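Local coordinates for protein chlorella virus DNA ligase-adenylate (Chlorella virus, PDB 1FVI) that probably seals nicks in duplex DNA in an ATP-dependent reaction and is captured here as the covalent enzyme-adenylate intermediate, at residues E12-V17 / N142-L147; P25-I30 / D64-I69; E160-R165 / L184-F189. The protein carries 1 engineered substitution. One frame throughout, in Å; residues are numbered along the deposited sequence.

Interaction 1. Residues E12-V17 / N142-L147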
loop_
_atom_site.group_PDB
_atom_site.type_symbol
_atom_site.label_atom_id
_atom_site.label_comp_id
_atom_site.label_asym_id
_atom_site.label_seq_id
_atom_site.Cartn_x
_atom_site.Cartn_y
_atom_site.Cartn_z
ATOM N N GLU A 12 12.925 12.853 -3.510
ATOM C CA GLU A 12 14.125 12.264 -4.090
ATOM C C GLU A 12 15.189 12.106 -3.013
ATOM O O GLU A 12 15.842 11.066 -2.917
ATOM C CB GLU A 12 14.650 13.118 -5.254
ATOM C CG GLU A 12 13.739 13.148 -6.494
ATOM C CD GLU A 12 12.958 14.459 -6.680
ATOM O OE1 GLU A 12 12.759 14.856 -7.852
ATOM O OE2 GLU A 12 12.536 15.082 -5.672
ATOM N N ASN A 13 15.363 13.138 -2.197
ATOM C CA ASN A 13 16.344 13.090 -1.117
ATOM C C ASN A 13 15.598 12.886 0.207
ATOM O O ASN A 13 14.835 13.758 0.655
ATOM C CB ASN A 13 17.174 14.387 -1.101
ATOM C CG ASN A 13 18.104 14.501 0.115
ATOM O OD1 ASN A 13 18.355 13.525 0.829
ATOM N ND2 ASN A 13 18.613 15.705 0.351
ATOM N N ILE A 14 15.802 11.719 0.812
ATOM C CA ILE A 14 15.160 11.395 2.080
ATOM C C ILE A 14 15.487 12.416 3.171
ATOM O O ILE A 14 14.707 12.604 4.106
ATOM C CB ILE A 14 15.516 9.959 2.567
ATOM C CG1 ILE A 14 14.505 9.513 3.617
ATOM C CG2 ILE A 14 16.930 9.908 3.168
ATOM C CD1 ILE A 14 14.715 8.100 4.092
ATOM N N GLU A 15 16.616 13.107 3.038
ATOM C CA GLU A 15 16.976 14.099 4.035
ATOM C C GLU A 15 16.105 15.361 3.920
ATOM O O GLU A 15 16.148 16.228 4.797
ATOM C CB GLU A 15 18.463 14.416 3.974
ATOM C CG GLU A 15 19.339 13.182 4.158
ATOM C CD GLU A 15 20.740 13.495 4.684
ATOM O OE1 GLU A 15 21.069 14.688 4.903
ATOM O OE2 GLU A 15 21.513 12.532 4.896
ATOM N N ASP A 16 15.268 15.415 2.880
ATOM C CA ASP A 16 14.361 16.547 2.663
ATOM C C ASP A 16 13.102 16.477 3.525
ATOM O O ASP A 16 12.429 17.492 3.718
ATOM C CB ASP A 16 13.911 16.628 1.194
ATOM C CG ASP A 16 14.923 17.337 0.289
ATOM O OD1 ASP A 16 15.678 18.213 0.766
ATOM O OD2 ASP A 16 14.936 17.037 -0.923
ATOM N N VAL A 17 12.798 15.289 4.052
ATOM C CA VAL A 17 11.586 15.071 4.852
ATOM C C VAL A 17 11.556 15.839 6.155
ATOM O O VAL A 17 12.501 15.783 6.924
ATOM C CB VAL A 17 11.372 13.568 5.152
ATOM C CG1 VAL A 17 10.162 13.358 6.042
ATOM C CG2 VAL A 17 11.159 12.801 3.864
ATOM N N ASN A 142 9.385 9.550 13.053
ATOM C CA ASN A 142 10.171 10.604 13.676
ATOM C C ASN A 142 11.545 10.862 13.113
ATOM O O ASN A 142 12.115 11.929 13.348
ATOM C CB ASN A 142 10.305 10.324 15.166
ATOM C CG ASN A 142 8.985 10.397 15.891
ATOM O OD1 ASN A 142 8.170 11.296 15.653
ATOM N ND2 ASN A 142 8.764 9.456 16.786
ATOM N N ASN A 143 12.097 9.875 12.410
ATOM C CA ASN A 143 13.442 9.999 11.841
ATOM C C ASN A 143 13.635 9.147 10.573
ATOM O O ASN A 143 12.757 8.351 10.196
ATOM C CB ASN A 143 14.523 9.669 12.904
ATOM C CG ASN A 143 14.330 8.294 13.551
ATOM O OD1 ASN A 143 14.050 8.185 14.751
ATOM N ND2 ASN A 143 14.466 7.249 12.758
ATOM N N ILE A 144 14.780 9.336 9.915
ATOM C CA ILE A 144 15.112 8.612 8.681
ATOM C C ILE A 144 15.127 7.076 8.828
ATOM O O ILE A 144 14.646 6.361 7.955
ATOM C CB ILE A 144 16.455 9.138 8.093
ATOM C CG1 ILE A 144 16.246 10.563 7.571
ATOM C CG2 ILE A 144 17.005 8.170 7.022
ATOM C CD1 ILE A 144 17.475 11.237 7.094
ATOM N N THR A 145 15.662 6.586 9.939
ATOM C CA THR A 145 15.711 5.155 10.205
ATOM C C THR A 145 14.293 4.613 10.245
ATOM O O THR A 145 14.003 3.568 9.661
ATOM C CB THR A 145 16.371 4.889 11.554
ATOM O OG1 THR A 145 17.560 5.680 11.649
ATOM C CG2 THR A 145 16.716 3.411 11.711
ATOM N N GLU A 146 13.410 5.344 10.921
ATOM C CA GLU A 146 12.011 4.954 11.006
ATOM C C GLU A 146 11.317 4.968 9.643
ATOM O O GLU A 146 10.493 4.090 9.354
ATOM C CB GLU A 146 11.269 5.827 12.010
ATOM C CG GLU A 146 11.489 5.387 13.464
ATOM C CD GLU A 146 10.624 6.146 14.463
ATOM O OE1 GLU A 146 9.712 6.880 14.047
ATOM O OE2 GLU A 146 10.865 6.018 15.676
ATOM N N LEU A 147 11.672 5.942 8.802
ATOM C CA LEU A 147 11.109 6.057 7.451
ATOM C C LEU A 147 11.490 4.842 6.589
ATOM O O LEU A 147 10.637 4.221 5.955
ATOM C CB LEU A 147 11.598 7.344 6.763
ATOM C CG LEU A 147 10.550 8.291 6.153
ATOM C CD1 LEU A 147 11.190 9.166 5.087
ATOM C CD2 LEU A 147 9.403 7.520 5.562
#
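Four branched aliphatic side chains interlock here, with no hydrogen bond between the two segments. Ile14 runs antiparallel past Leu147, its CG1 lying 3.6 Å from Leu147 CD1, while its tip crosses Ile144 obliquely so that Ile14 CD1 rests 3.7 Å from Ile144 CG2. CG1 of Ile14 stands anti to its backbone N (chi1 -162°), which throws the longer branch out between the two helix residues. Val17 comes tip to tip against the same leucine, its CG2 3.8 Å from Leu147 CD1, so that this one methyl is met by both Ile14 and Val17. At the outer margin the aliphatic part of Glu15 is used: its CG covers Ile144 CD1 at 4.0 Å.

Local turns present these groups. Asn13 opens a 3-10 turn with an Asx turn, Glu15 N donating to Asn13 OD1 at 2.8 Å from well above the amide plane; Asp16 N adds a backbone bond to Asn13 O. A short side chain with a carbonyl suits this place, because it can fold back onto the following backbone. Across the contact, Asn143 is the N-cap residue of helix 144-156, and its O accepts from Leu147 N. Ile144 and Leu147 lie three residues apart, close enough round the helix to meet Ile14 together. Glu146 OE1 reaches back to Asn142 N at 2.9 Å.

This is plain structural packing within the nucleotidyltransferase (adenylation) domain, the side chain of Leu147 about 12 Å from AMP. It joins the loop between strands 9-10 and 21-25 to the start of helix 144-156. Farther out, Val17 touches Ile164 and Leu147 touches Val162, both on strand 162-165, while Leu147 also meets Ile141 of strand 139-141.

Interaction 2. Residues P25-I30 / D64-I69. Engineered in segment 25-30: Ala28 (natural residue Asp). With AMP (adenosine monophosphate), chain C.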
loop_
_atom_site.group_PDB
_atom_site.type_symbol
_atom_site.label_atom_id
_atom_site.label_comp_id
_atom_site.label_asym_id
_atom_site.label_seq_id
_atom_site.Cartn_x
_atom_site.Cartn_y
_atom_site.Cartn_z
ATOM N N PRO A 25 0.912 3.608 3.227
ATOM C CA PRO A 25 1.480 2.830 2.124
ATOM C C PRO A 25 1.064 3.308 0.747
ATOM O O PRO A 25 -0.084 3.708 0.533
ATOM C CB PRO A 25 0.959 1.427 2.398
ATOM C CG PRO A 25 -0.374 1.688 2.991
ATOM C CD PRO A 25 -0.094 2.817 3.957
ATOM N N LYS A 26 2.021 3.311 -0.175
ATOM C CA LYS A 26 1.744 3.706 -1.547
ATOM C C LYS A 26 0.979 2.537 -2.202
ATOM O O LYS A 26 1.525 1.452 -2.421
ATOM C CB LYS A 26 3.052 4.002 -2.291
ATOM C CG LYS A 26 2.923 4.698 -3.653
ATOM C CD LYS A 26 4.315 5.013 -4.186
ATOM C CE LYS A 26 4.321 5.935 -5.412
ATOM N NZ LYS A 26 3.666 5.366 -6.635
ATOM N N ILE A 27 -0.310 2.751 -2.446
ATOM C CA ILE A 27 -1.161 1.735 -3.054
ATOM C C ILE A 27 -1.210 1.814 -4.593
ATOM O O ILE A 27 -1.322 2.903 -5.197
ATOM C CB ILE A 27 -2.621 1.827 -2.487
ATOM C CG1 ILE A 27 -2.605 1.669 -0.973
ATOM C CG2 ILE A 27 -3.537 0.780 -3.126
ATOM C CD1 ILE A 27 -3.718 2.403 -0.300
ATOM N N ALA A 28 -1.100 0.639 -5.207
ATOM C CA ALA A 28 -1.185 0.488 -6.648
ATOM C C ALA A 28 -2.669 0.180 -6.856
ATOM O O ALA A 28 -3.133 -0.927 -6.574
ATOM C CB ALA A 28 -0.323 -0.690 -7.109
ATOM N N GLY A 29 -3.439 1.182 -7.251
ATOM C CA GLY A 29 -4.853 0.944 -7.444
ATOM C C GLY A 29 -5.552 2.041 -8.221
ATOM O O GLY A 29 -4.921 2.815 -8.950
ATOM N N ILE A 30 -6.869 2.100 -8.065
ATOM C CA ILE A 30 -7.669 3.095 -8.756
ATOM C C ILE A 30 -8.119 4.151 -7.762
ATOM O O ILE A 30 -8.862 3.849 -6.807
ATOM C CB ILE A 30 -8.909 2.436 -9.449
ATOM C CG1 ILE A 30 -8.451 1.296 -10.373
ATOM C CG2 ILE A 30 -9.716 3.484 -10.267
ATOM C CD1 ILE A 30 -7.487 1.754 -11.522
ATOM N N ASP A 64 -11.901 9.989 0.250
ATOM C CA ASP A 64 -10.828 9.857 -0.723
ATOM C C ASP A 64 -10.069 8.545 -0.452
ATOM O O ASP A 64 -9.853 8.170 0.712
ATOM C CB ASP A 64 -9.894 11.061 -0.658
ATOM C CG ASP A 64 -8.993 11.154 -1.865
ATOM O OD1 ASP A 64 -9.121 10.301 -2.786
ATOM O OD2 ASP A 64 -8.162 12.091 -1.890
ATOM N N GLY A 65 -9.691 7.845 -1.523
ATOM C CA GLY A 65 -9.007 6.573 -1.352
ATOM C C GLY A 65 -8.664 5.808 -2.615
ATOM O O GLY A 65 -8.652 6.358 -3.721
ATOM N N GLU A 66 -8.356 4.528 -2.436
ATOM C CA GLU A 66 -7.955 3.657 -3.538
ATOM C C GLU A 66 -8.726 2.352 -3.597
ATOM O O GLU A 66 -8.840 1.619 -2.598
ATOM C CB GLU A 66 -6.460 3.292 -3.400
ATOM C CG GLU A 66 -5.452 4.435 -3.574
ATOM C CD GLU A 66 -5.074 4.681 -5.008
ATOM O OE1 GLU A 66 -4.565 5.770 -5.290
ATOM O OE2 GLU A 66 -5.247 3.790 -5.855
ATOM N N ILE A 67 -9.214 2.040 -4.787
ATOM C CA ILE A 67 -9.931 0.786 -4.988
ATOM C C ILE A 67 -8.878 -0.215 -5.475
ATOM O O ILE A 67 -7.972 0.142 -6.233
ATOM C CB ILE A 67 -11.038 0.914 -6.083
ATOM C CG1 ILE A 67 -11.973 2.094 -5.767
ATOM C CG2 ILE A 67 -11.827 -0.408 -6.220
ATOM C CD1 ILE A 67 -12.925 2.455 -6.910
ATOM N N SER A 68 -8.994 -1.457 -5.017
ATOM C CA SER A 68 -8.081 -2.504 -5.420
ATOM C C SER A 68 -8.616 -3.865 -5.053
ATOM O O SER A 68 -9.307 -4.007 -4.052
ATOM C CB SER A 68 -6.718 -2.317 -4.755
ATOM O OG SER A 68 -6.858 -2.320 -3.354
ATOM N N ILE A 69 -8.335 -4.846 -5.906
ATOM C CA ILE A 69 -8.719 -6.237 -5.665
ATOM C C ILE A 69 -7.460 -6.836 -5.030
ATOM O O ILE A 69 -6.436 -7.027 -5.698
ATOM C CB ILE A 69 -9.064 -6.960 -6.979
ATOM C CG1 ILE A 69 -10.167 -6.196 -7.713
ATOM C CG2 ILE A 69 -9.519 -8.368 -6.681
ATOM C CD1 ILE A 69 -10.579 -6.804 -9.030
HETATM P P AMP C . 3.198 6.181 -7.769
HETATM O O1P AMP C . 4.160 7.049 -8.444
HETATM O O3P AMP C . 2.586 5.441 -9.030
HETATM O "O5'" AMP C . 2.026 6.987 -7.277
HETATM C "C5'" AMP C . 0.819 6.289 -6.696
HETATM C "C4'" AMP C . -0.466 7.060 -6.903
HETATM O "O4'" AMP C . -1.408 6.520 -5.972
HETATM C "C3'" AMP C . -0.349 8.570 -6.591
HETATM O "O3'" AMP C . -1.093 9.413 -7.471
HETATM C "C2'" AMP C . -0.938 8.718 -5.230
HETATM O "O2'" AMP C . -1.556 9.993 -5.098
HETATM C "C1'" AMP C . -1.876 7.507 -5.084
HETATM N N9 AMP C . -1.823 6.970 -3.738
HETATM C C8 AMP C . -1.621 5.640 -3.441
HETATM N N7 AMP C . -1.617 5.455 -2.152
HETATM C C5 AMP C . -1.822 6.689 -1.551
HETATM C C6 AMP C . -1.914 7.111 -0.216
HETATM N N6 AMP C . -1.797 6.259 0.830
HETATM N N1 AMP C . -2.123 8.425 -0.018
HETATM C C2 AMP C . -2.233 9.245 -1.039
HETATM N N3 AMP C . -2.167 8.988 -2.349
HETATM C C4 AMP C . -1.955 7.660 -2.583
HETATM O O HOH W 1 -3.981 5.552 -7.860
#
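Ile27 lies along Glu66 with the two side chains running head to tail, Ile27 CG2 3.9 Å from Glu66 CB. Ile27 belongs to the KxDG motif of covalent nucleotidyltransferases, here Lys26 to Gly29 with Ala28 as an engineered residue where the natural protein has Asp; it forms the adenylate-binding loop. Lys26 reaches the nucleotide with a long chain that bends at its end (chi4 -64°), and NZ is covalently joined to the AMP phosphorus. The backbone on either side of that lysine reads the adenine edge: Ile27 N donates to AMP N7 at 3.0 Å, almost straight, and Pro25 O accepts from AMP N6.

Glu66, on strand 63-68, is bent at chi2 (-86°), which folds its carboxylate back between nucleotide and loop. OE1 lies 3.2 Å from AMP C1', and a water with more acceptors nearby than protons to give is within hydrogen-bonding reach of Glu66 OE1 and Gly29 O. OE2 is pressed against the Gly29-Ile30 peptide without a hydrogen bond to Ile30 N; with a carbonyl oxygen so near, the acid's proton affinity may be raised.

Beyond the motif the chain enters strand 30-34 and pairs antiparallel with strand 63-68. Gly29 suits its place because a beta carbon would run into Ile67 O and crowd Glu66 OE2, while the beta-branched Ile30 and Ile67 share the sheet face that helix 74-82 covers. Their pair is doubly hydrogen-bonded: Ile30 N gives to Ile67 O at 2.9 Å, in the carbonyl plane, and Ile67 N returns to Ile30 O at 2.7 Å.

Interaction 3. Residues E160-R165 / L184-F189. With AMP (adenosine monophosphate), chain C; SO4 (sulfate ion), chain B.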
loop_
_atom_site.group_PDB
_atom_site.type_symbol
_atom_site.label_atom_id
_atom_site.label_comp_id
_atom_site.label_asym_id
_atom_site.label_seq_id
_atom_site.Cartn_x
_atom_site.Cartn_y
_atom_site.Cartn_z
ATOM N N GLU A 160 3.740 -0.399 -2.998
ATOM C CA GLU A 160 4.742 0.232 -3.874
ATOM C C GLU A 160 5.861 1.008 -3.189
ATOM O O GLU A 160 6.955 1.134 -3.727
ATOM C CB GLU A 160 4.056 1.209 -4.853
ATOM C CG GLU A 160 3.073 0.603 -5.841
ATOM C CD GLU A 160 3.731 -0.383 -6.784
ATOM O OE1 GLU A 160 3.630 -1.610 -6.541
ATOM O OE2 GLU A 160 4.348 0.067 -7.771
ATOM N N GLY A 161 5.554 1.607 -2.055
ATOM C CA GLY A 161 6.528 2.415 -1.359
ATOM C C GLY A 161 5.713 3.164 -0.343
ATOM O O GLY A 161 4.683 2.646 0.101
ATOM N N VAL A 162 6.106 4.391 -0.012
ATOM C CA VAL A 162 5.366 5.162 0.993
ATOM C C VAL A 162 4.902 6.563 0.611
ATOM O O VAL A 162 5.474 7.231 -0.263
ATOM C CB VAL A 162 6.083 5.148 2.415
ATOM C CG1 VAL A 162 7.360 4.286 2.397
ATOM C CG2 VAL A 162 6.356 6.540 2.943
ATOM N N MET A 163 3.787 6.953 1.216
ATOM C CA MET A 163 3.202 8.277 1.007
ATOM C C MET A 163 3.380 9.067 2.302
ATOM O O MET A 163 2.980 8.609 3.370
ATOM C CB MET A 163 1.720 8.171 0.628
ATOM C CG MET A 163 1.474 7.357 -0.642
ATOM S SD MET A 163 2.296 7.979 -2.115
ATOM C CE MET A 163 1.405 9.537 -2.401
ATOM N N ILE A 164 3.991 10.245 2.183
ATOM C CA ILE A 164 4.290 11.145 3.306
ATOM C C ILE A 164 3.419 12.424 3.361
ATOM O O ILE A 164 3.234 13.120 2.353
ATOM C CB ILE A 164 5.776 11.586 3.249
ATOM C CG1 ILE A 164 6.684 10.354 3.191
ATOM C CG2 ILE A 164 6.124 12.422 4.470
ATOM C CD1 ILE A 164 8.079 10.635 2.694
ATOM N N ARG A 165 2.940 12.750 4.559
ATOM C CA ARG A 165 2.119 13.938 4.755
ATOM C C ARG A 165 2.451 14.708 6.024
ATOM O O ARG A 165 2.714 14.117 7.083
ATOM C CB ARG A 165 0.632 13.570 4.827
ATOM C CG ARG A 165 0.049 12.884 3.606
ATOM C CD ARG A 165 -1.366 13.370 3.363
ATOM N NE ARG A 165 -2.217 12.362 2.738
ATOM C CZ ARG A 165 -3.471 12.584 2.335
ATOM N NH1 ARG A 165 -4.029 13.784 2.465
ATOM N NH2 ARG A 165 -4.208 11.582 1.877
ATOM N N LEU A 184 3.666 13.605 -0.328
ATOM C CA LEU A 184 4.896 13.216 -1.009
ATOM C C LEU A 184 4.987 11.706 -1.222
ATOM O O LEU A 184 4.574 10.917 -0.371
ATOM C CB LEU A 184 6.129 13.665 -0.199
ATOM C CG LEU A 184 6.262 15.102 0.337
ATOM C CD1 LEU A 184 7.527 15.190 1.181
ATOM C CD2 LEU A 184 6.290 16.128 -0.788
ATOM N N LYS A 185 5.518 11.305 -2.371
ATOM C CA LYS A 185 5.695 9.889 -2.646
ATOM C C LYS A 185 7.175 9.519 -2.559
ATOM O O LYS A 185 8.060 10.247 -3.032
ATOM C CB LYS A 185 5.034 9.444 -3.965
ATOM C CG LYS A 185 5.269 10.273 -5.187
ATOM C CD LYS A 185 4.320 9.821 -6.288
ATOM C CE LYS A 185 4.717 10.361 -7.639
ATOM N NZ LYS A 185 3.903 9.760 -8.732
ATOM N N MET A 186 7.424 8.403 -1.887
ATOM C CA MET A 186 8.770 7.935 -1.652
ATOM C C MET A 186 9.020 6.483 -2.020
ATOM O O MET A 186 8.315 5.587 -1.594
ATOM C CB MET A 186 9.122 8.148 -0.181
ATOM C CG MET A 186 10.428 7.508 0.233
ATOM S SD MET A 186 10.783 7.693 1.959
ATOM C CE MET A 186 10.202 6.207 2.536
ATOM N N LYS A 187 10.029 6.282 -2.847
ATOM C CA LYS A 187 10.451 4.958 -3.269
ATOM C C LYS A 187 11.977 5.034 -3.186
ATOM O O LYS A 187 12.662 5.324 -4.156
ATOM C CB LYS A 187 9.932 4.648 -4.682
ATOM C CG LYS A 187 8.404 4.462 -4.737
ATOM C CD LYS A 187 7.859 4.498 -6.155
ATOM C CE LYS A 187 8.292 3.300 -6.969
ATOM N NZ LYS A 187 7.782 3.373 -8.372
ATOM N N GLN A 188 12.477 4.879 -1.965
ATOM C CA GLN A 188 13.898 4.967 -1.704
ATOM C C GLN A 188 14.654 3.653 -1.850
ATOM O O GLN A 188 15.873 3.672 -1.974
ATOM C CB GLN A 188 14.137 5.574 -0.321
ATOM C CG GLN A 188 13.699 7.036 -0.187
ATOM C CD GLN A 188 14.630 8.022 -0.888
ATOM O OE1 GLN A 188 15.825 8.074 -0.606
ATOM N NE2 GLN A 188 14.078 8.825 -1.778
ATOM N N PHE A 189 13.944 2.523 -1.852
ATOM C CA PHE A 189 14.603 1.221 -1.995
ATOM C C PHE A 189 14.966 0.956 -3.446
ATOM O O PHE A 189 14.266 1.400 -4.361
ATOM C CB PHE A 189 13.765 0.068 -1.426
ATOM C CG PHE A 189 13.859 -0.078 0.065
ATOM C CD1 PHE A 189 13.963 1.039 0.880
ATOM C CD2 PHE A 189 13.766 -1.331 0.659
ATOM C CE1 PHE A 189 13.963 0.913 2.267
ATOM C CE2 PHE A 189 13.768 -1.470 2.065
ATOM C CZ PHE A 189 13.864 -0.350 2.862
HETATM P P AMP C . 3.198 6.181 -7.769
HETATM O O1P AMP C . 4.160 7.049 -8.444
HETATM O O3P AMP C . 2.586 5.441 -9.030
HETATM O "O5'" AMP C . 2.026 6.987 -7.277
HETATM C "C5'" AMP C . 0.819 6.289 -6.696
HETATM C "C4'" AMP C . -0.466 7.060 -6.903
HETATM O "O4'" AMP C . -1.408 6.520 -5.972
HETATM C "C3'" AMP C . -0.349 8.570 -6.591
HETATM O "O3'" AMP C . -1.093 9.413 -7.471
HETATM C "C2'" AMP C . -0.938 8.718 -5.230
HETATM O "O2'" AMP C . -1.556 9.993 -5.098
HETATM C "C1'" AMP C . -1.876 7.507 -5.084
HETATM N N9 AMP C . -1.823 6.970 -3.738
HETATM C C8 AMP C . -1.621 5.640 -3.441
HETATM N N7 AMP C . -1.617 5.455 -2.152
HETATM C C5 AMP C . -1.822 6.689 -1.551
HETATM C C6 AMP C . -1.914 7.111 -0.216
HETATM N N6 AMP C . -1.797 6.259 0.830
HETATM N N1 AMP C . -2.123 8.425 -0.018
HETATM C C2 AMP C . -2.233 9.245 -1.039
HETATM N N3 AMP C . -2.167 8.988 -2.349
HETATM C C4 AMP C . -1.955 7.660 -2.583
HETATM S S SO4 B . 0.750 10.340 -10.327
HETATM O O1 SO4 B . 0.160 11.372 -11.171
HETATM O O2 SO4 B . 1.412 10.954 -9.126
HETATM O O3 SO4 B . 1.797 9.482 -11.084
HETATM O O4 SO4 B . -0.332 9.355 -9.890
HETATM O O HOH W 2 4.863 2.463 -7.962
#
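Met163 bends at each of its side-chain torsions, starting with CG anti to the carbonyl carbon (chi1 -59°), and so arches over one face of the adenine, CG and CE touching it and SD raised toward Lys185. Its CG lies 3.4 Å from AMP C6, and CE comes up near AMP N3. An unbranched, polarisable thioether suits this task, since it can bend to touch the ring at two points. Lys185 starts from the crowded rotamer, CG between backbone N and carbonyl carbon (chi1 47°), and then extends. The two chains lie side by side: Met163 SD packs 3.6 Å from Lys185 CB, while the far end of the lysine goes on to the phosphate. There NZ donates to AMP O1P at 2.7 Å and also to a sulfate ion, probably from the crystallisation liquor, that Arg41 also binds. The ammonium would offset negative charge on the phosphate.

The opposite face of the sheet is apolar. Val162 sits nearly eclipsed (chi1 -2°), and its CG1 meets Met186 CE at 3.4 Å, a tight packing; Ile164 CD1 rests 3.9 Å from Met186 CB. Paired hydrogen bonds at Val162-Met186 and Ile164-Leu184 hold the antiparallel strands, with Met163-Lys185 the non-hydrogen-bonded pair between them. At the open end, a water links Glu160 OE2 to Lys187 NZ; a beta carbon on Gly161 would collide with Met186 O and Lys187 CG, so glycine suits the place. The EGxM and KxK sequences here match nucleotidyltransferase motifs IV and V.

In the sheet, strand 184-186 lies between strands 9-10 and 162-165, and the latter borders strand 21-25, which brings Thr24 beside Met163. Helix 144-156 covers the face that carries Val162, Ile164 and Met186, with Glu151 against Val162 and Leu147 against Met186.

Interactions 2 and 3 line the nucleotide pocket together: 25-30 crosses from the sheet of interaction 3 to the sheet that holds strand 63-68. Interaction 2 supplies the covalent lysine and the adenine-edge bonds, interaction 3 the thioether against a face of the base and a lysine for the phosphate. They meet directly, since the backbone of Lys26 is hydrogen-bonded to Glu160 and Gly161. Interaction 1 touches no ligand; it lies farthest from the chain's centre and is purely aliphatic, though mostly buried. It packs on the apolar side of interaction 3, Leu147 against Met186. That strand pair thus has thioether packing and a charged lysine for the ligand on one face, and hydrocarbon with the Met186 thioether on the other.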